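Local coordinates for protein transcription regulator (Haloarcula marismortui ATCC 43049, PDB 3CRJ) that probably binds cis-regulatory DNA as a dimeric repressor of the TetR family and so regulates transcription, at residues F73-I77 against L92-L96; I19-Y24 against L61-F65. One frame throughout, in Å; residues are numbered along the deposited sequence.

Interaction 1. Residues F73-I77 against L92-L96; sequences FVDSI and LLDEL
Two alpha-helical segments, 73-77 and 92-96, run roughly antiparallel, their N-to-C directions 148° apart and their axes 11.3 Å from each other at closest approach. This wide spacing is bridged by side chains alone; the nearest CA atoms, those of Ile77 and Leu92, are still 7.5 Å apart. Phe73, chi1 t (176°) and chi2 76°, leaves its helix sideways and extends its ring across the gap, so that Phe73 CZ lies 3.8 Å from Leu96 CD2 and CE1 4.3 Å from Glu95 CG; Leu96 brings CD2 there with chi1 m. Ile77, one turn on, is m,m; its CD1 comes 3.6 Å from Glu95 CG and 4.2 Å from Leu92 CD1, carried there by chi1 -91° and chi2 36°. Glu95 points toward segment 73-77 (chi1 -144°, chi2 61°) and packs with its methylene carbons, while its carboxylate pairs with Lys99. Ser76, chi1 p, folds back so that Ser76 OG donates to Phe73 O at 2.7 Å. The contact is characteristic of the TetR fold, where the long helix leaving the DNA-binding domain, 58-78, packs on the first helix of the C-terminal body, 85-97; both rest on helix 121-148, Phe73 touching Tyr133, and Leu92 and Leu96 touching Met137.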
loop_
_atom_site.group_PDB
_atom_site.type_symbol
_atom_site.label_atom_id
_atom_site.label_comp_id
_atom_site.label_asym_id
_atom_site.label_seq_id
_atom_site.Cartn_x
_atom_site.Cartn_y
_atom_site.Cartn_z
ATOM N N PHE A 73 17.315 1.374 9.344
ATOM C CA PHE A 73 16.215 0.901 10.177
ATOM C C PHE A 73 16.720 -0.118 11.205
ATOM O O PHE A 73 16.423 -0.002 12.400
ATOM C CB PHE A 73 15.095 0.307 9.329
ATOM C CG PHE A 73 13.987 -0.279 10.137
ATOM C CD1 PHE A 73 13.057 0.536 10.756
ATOM C CD2 PHE A 73 13.861 -1.650 10.278
ATOM C CE1 PHE A 73 12.020 -0.001 11.509
ATOM C CE2 PHE A 73 12.826 -2.196 11.034
ATOM C CZ PHE A 73 11.909 -1.364 11.651
ATOM N N VAL A 74 17.503 -1.088 10.726
ATOM C CA VAL A 74 18.133 -2.103 11.568
ATOM C C VAL A 74 18.938 -1.474 12.716
ATOM O O VAL A 74 18.808 -1.894 13.869
ATOM C CB VAL A 74 18.987 -3.086 10.708
ATOM C CG1 VAL A 74 20.058 -3.822 11.542
ATOM C CG2 VAL A 74 18.084 -4.080 9.975
ATOM N N ASP A 75 19.737 -0.458 12.391
ATOM C CA ASP A 75 20.496 0.307 13.380
ATOM C C ASP A 75 19.631 0.806 14.519
ATOM O O ASP A 75 19.928 0.547 15.689
ATOM C CB ASP A 75 21.171 1.511 12.724
ATOM C CG ASP A 75 22.543 1.190 12.169
ATOM O OD1 ASP A 75 23.005 0.030 12.329
ATOM O OD2 ASP A 75 23.150 2.106 11.569
ATOM N N SER A 76 18.558 1.513 14.170
ATOM C CA SER A 76 17.709 2.174 15.165
ATOM C C SER A 76 17.036 1.176 16.102
ATOM O O SER A 76 16.850 1.474 17.282
ATOM C CB SER A 76 16.660 3.048 14.484
ATOM O OG SER A 76 15.790 2.242 13.696
ATOM N N ILE A 77 16.681 0.001 15.567
ATOM C CA ILE A 77 16.165 -1.119 16.371
ATOM C C ILE A 77 17.213 -1.708 17.329
ATOM O O ILE A 77 16.893 -2.000 18.482
ATOM C CB ILE A 77 15.566 -2.240 15.490
ATOM C CG1 ILE A 77 14.433 -1.697 14.600
ATOM C CG2 ILE A 77 15.083 -3.417 16.349
ATOM C CD1 ILE A 77 13.232 -1.043 15.359
ATOM N N LEU A 92 8.624 -1.040 19.000
ATOM C CA LEU A 92 8.750 -1.424 17.591
ATOM C C LEU A 92 7.651 -0.784 16.767
ATOM O O LEU A 92 7.928 -0.177 15.735
ATOM C CB LEU A 92 8.744 -2.934 17.421
ATOM C CG LEU A 92 10.139 -3.532 17.466
ATOM C CD1 LEU A 92 11.017 -2.810 18.459
ATOM C CD2 LEU A 92 10.067 -5.008 17.781
ATOM N N LEU A 93 6.410 -0.895 17.240
ATOM C CA LEU A 93 5.310 -0.257 16.559
ATOM C C LEU A 93 5.526 1.232 16.420
ATOM O O LEU A 93 5.239 1.779 15.357
ATOM C CB LEU A 93 3.984 -0.538 17.244
ATOM C CG LEU A 93 3.627 -2.006 17.106
ATOM C CD1 LEU A 93 2.433 -2.337 18.017
ATOM C CD2 LEU A 93 3.403 -2.367 15.606
ATOM N N ASP A 94 6.020 1.886 17.473
ATOM C CA ASP A 94 6.345 3.302 17.376
ATOM C C ASP A 94 7.352 3.522 16.277
ATOM O O ASP A 94 7.157 4.371 15.420
ATOM C CB ASP A 94 6.897 3.831 18.670
ATOM C CG ASP A 94 5.863 3.891 19.746
ATOM O OD1 ASP A 94 4.673 3.578 19.476
ATOM O OD2 ASP A 94 6.258 4.234 20.884
ATOM N N GLU A 95 8.400 2.717 16.275
ATOM C CA GLU A 95 9.432 2.819 15.267
ATOM C C GLU A 95 8.880 2.724 13.841
ATOM O O GLU A 95 9.296 3.472 12.956
ATOM C CB GLU A 95 10.490 1.762 15.506
ATOM C CG GLU A 95 11.853 2.247 15.174
ATOM C CD GLU A 95 12.276 3.438 16.022
ATOM O OE1 GLU A 95 12.801 4.416 15.434
ATOM O OE2 GLU A 95 12.079 3.400 17.268
ATOM N N LEU A 96 7.925 1.837 13.625
ATOM C CA LEU A 96 7.406 1.603 12.287
ATOM C C LEU A 96 6.299 2.596 11.918
ATOM O O LEU A 96 6.056 2.844 10.738
ATOM C CB LEU A 96 6.865 0.177 12.180
ATOM C CG LEU A 96 7.830 -1.002 12.246
ATOM C CD1 LEU A 96 7.220 -2.167 13.011
ATOM C CD2 LEU A 96 8.191 -1.396 10.842
#

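Interaction 2. Residues I19-Y24 against L61-F65; sequences IMQATY and LLAAF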
loop_
_atom_site.group_PDB
_atom_site.type_symbol
_atom_site.label_atom_id
_atom_site.label_comp_id
_atom_site.label_asym_id
_atom_site.label_seq_id
_atom_site.Cartn_x
_atom_site.Cartn_y
_atom_site.Cartn_z
ATOM N N ILE A 19 27.122 9.068 -1.452
ATOM C CA ILE A 19 26.232 8.800 -2.594
ATOM C C ILE A 19 24.822 8.383 -2.166
ATOM O O ILE A 19 23.852 8.841 -2.758
ATOM C CB ILE A 19 26.829 7.814 -3.635
ATOM C CG1 ILE A 19 27.972 8.487 -4.423
ATOM C CG2 ILE A 19 25.749 7.354 -4.603
ATOM C CD1 ILE A 19 28.710 7.570 -5.420
HETATM N N MSE A 20 24.706 7.531 -1.142
HETATM C CA MSE A 20 23.387 7.189 -0.620
HETATM C C MSE A 20 22.656 8.451 -0.163
HETATM O O MSE A 20 21.506 8.662 -0.498
HETATM C CB MSE A 20 23.474 6.171 0.505
HETATM C CG MSE A 20 23.880 4.749 0.065
HETATM SE SE MSE A 20 22.869 3.928 -1.436
HETATM C CE MSE A 20 23.711 4.766 -2.981
ATOM N N GLN A 21 23.347 9.312 0.571
ATOM C CA GLN A 21 22.760 10.578 1.007
ATOM C C GLN A 21 22.282 11.456 -0.154
ATOM O O GLN A 21 21.163 11.949 -0.138
ATOM C CB GLN A 21 23.722 11.313 1.927
ATOM C CG GLN A 21 23.751 10.720 3.307
ATOM C CD GLN A 21 25.070 10.927 4.000
ATOM O OE1 GLN A 21 25.730 9.967 4.377
ATOM N NE2 GLN A 21 25.470 12.182 4.170
ATOM N N ALA A 22 23.117 11.623 -1.166
ATOM C CA ALA A 22 22.722 12.349 -2.366
ATOM C C ALA A 22 21.436 11.748 -2.904
ATOM O O ALA A 22 20.490 12.480 -3.223
ATOM C CB ALA A 22 23.802 12.283 -3.418
ATOM N N THR A 23 21.404 10.415 -2.985
ATOM C CA THR A 23 20.242 9.677 -3.477
ATOM C C THR A 23 18.991 10.049 -2.700
ATOM O O THR A 23 18.014 10.540 -3.288
ATOM C CB THR A 23 20.484 8.184 -3.412
ATOM O OG1 THR A 23 21.803 7.931 -3.879
ATOM C CG2 THR A 23 19.495 7.443 -4.300
ATOM N N TYR A 24 19.038 9.858 -1.385
ATOM C CA TYR A 24 17.967 10.318 -0.542
ATOM C C TYR A 24 17.521 11.714 -0.974
ATOM O O TYR A 24 16.342 11.904 -1.268
ATOM C CB TYR A 24 18.382 10.326 0.916
ATOM C CG TYR A 24 17.361 10.962 1.812
ATOM C CD1 TYR A 24 16.449 10.189 2.518
ATOM C CD2 TYR A 24 17.314 12.343 1.971
ATOM C CE1 TYR A 24 15.496 10.784 3.366
ATOM C CE2 TYR A 24 16.370 12.957 2.807
ATOM C CZ TYR A 24 15.464 12.173 3.493
ATOM O OH TYR A 24 14.538 12.781 4.309
ATOM N N LEU A 61 21.588 1.355 -8.411
ATOM C CA LEU A 61 21.809 2.357 -7.394
ATOM C C LEU A 61 20.684 2.341 -6.372
ATOM O O LEU A 61 20.934 2.433 -5.175
ATOM C CB LEU A 61 21.945 3.726 -8.046
ATOM C CG LEU A 61 22.470 4.834 -7.142
ATOM C CD1 LEU A 61 23.222 5.829 -7.974
ATOM C CD2 LEU A 61 21.340 5.507 -6.368
ATOM N N LEU A 62 19.453 2.196 -6.842
ATOM C CA LEU A 62 18.309 2.187 -5.948
ATOM C C LEU A 62 18.122 0.859 -5.217
ATOM O O LEU A 62 17.510 0.808 -4.152
ATOM C CB LEU A 62 17.051 2.582 -6.709
ATOM C CG LEU A 62 16.979 4.035 -7.190
ATOM C CD1 LEU A 62 15.745 4.228 -8.044
ATOM C CD2 LEU A 62 16.982 5.030 -6.008
ATOM N N ALA A 63 18.643 -0.230 -5.771
ATOM C CA ALA A 63 18.614 -1.469 -5.013
ATOM C C ALA A 63 19.490 -1.253 -3.792
ATOM O O ALA A 63 19.070 -1.528 -2.664
ATOM C CB ALA A 63 19.101 -2.640 -5.837
ATOM N N ALA A 64 20.688 -0.715 -4.028
ATOM C CA ALA A 64 21.607 -0.318 -2.947
ATOM C C ALA A 64 20.931 0.634 -1.940
ATOM O O ALA A 64 21.055 0.438 -0.728
ATOM C CB ALA A 64 22.865 0.298 -3.519
ATOM N N PHE A 65 20.187 1.625 -2.449
ATOM C CA PHE A 65 19.502 2.599 -1.607
ATOM C C PHE A 65 18.437 1.944 -0.736
ATOM O O PHE A 65 18.253 2.329 0.421
ATOM C CB PHE A 65 18.898 3.746 -2.428
ATOM C CG PHE A 65 18.276 4.835 -1.582
ATOM C CD1 PHE A 65 19.076 5.755 -0.899
ATOM C CD2 PHE A 65 16.895 4.933 -1.450
ATOM C CE1 PHE A 65 18.502 6.756 -0.103
ATOM C CE2 PHE A 65 16.310 5.938 -0.650
ATOM C CZ PHE A 65 17.121 6.843 0.023
#
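Phe65 reaches from its helix with chi1 t and pushes the CE1 corner of its ring against the turn from Met20 to Tyr24; more of its surface is covered by the other segment than that of any other residue in this contact. Phe65 CE1 lies 3.6 Å from Met20 O, which meets the ring at its edge, and 3.4 Å from Tyr24 N. These two backbone atoms are already hydrogen-bonded to each other, so the ring packs against a satisfied helical turn. Tyr24 CB is 3.7 Å from Phe65 CE1, and Thr23 CG2 makes an off-centre CH-pi contact, 4.3 Å from the centroid of the Phe65 ring. Thr23 points toward the other helix and buries its polar end by donating from OG1 to Ile19 O at 2.5 Å; its methyl CG2 is thereby offered to Leu61 CD2 at 3.4 Å and to Leu62 CD2 at 3.9 Å. The axes of segments 19-24 and 61-65 cross at 96° and approach to 10.4 Å, with the closest CA atoms, Met20 and Phe65, at 6.1 Å. This crossing is how the first helix of the TetR DNA-binding domain, 12-30, packs on helix 58-78; against the pair packs the predicted helix-turn-helix of residues 36-55, Leu61 touching Ile40 and Ile19 touching Tyr44, both on helix 37-44. Beside the root of the Phe65 side chain, Met20, present as selenomethionine, bends its m,m,p chain so that Met20 SE is 4.1 Å from Phe65 CB and 4.2 Å from Ala64 CB, and Met20 CE is 4.2 Å from Leu61 CD2. Tyr55 touches both Met20 and Ala64, while Leu62 meets Phe123 of helix 121-148.

Helix 58-78 is common to both contacts: near its start it holds helix 12-30 in interaction 2, and at its end it meets helix 85-97 in interaction 1. It therefore spans from the DNA-binding domain into the C-terminal helical body, with the contact centres about 20 Å apart and no direct touch between them. Interaction 2 is the more buried and the larger, 330 against 240 Å², and its near-perpendicular segments pack through an aromatic ring, selenomethionine, leucine and threonine. Interaction 1, more antiparallel and wider, is partly buried and mixes apolar contacts with the aliphatic part of a glutamate. Neither has a hydrogen bond between its segments.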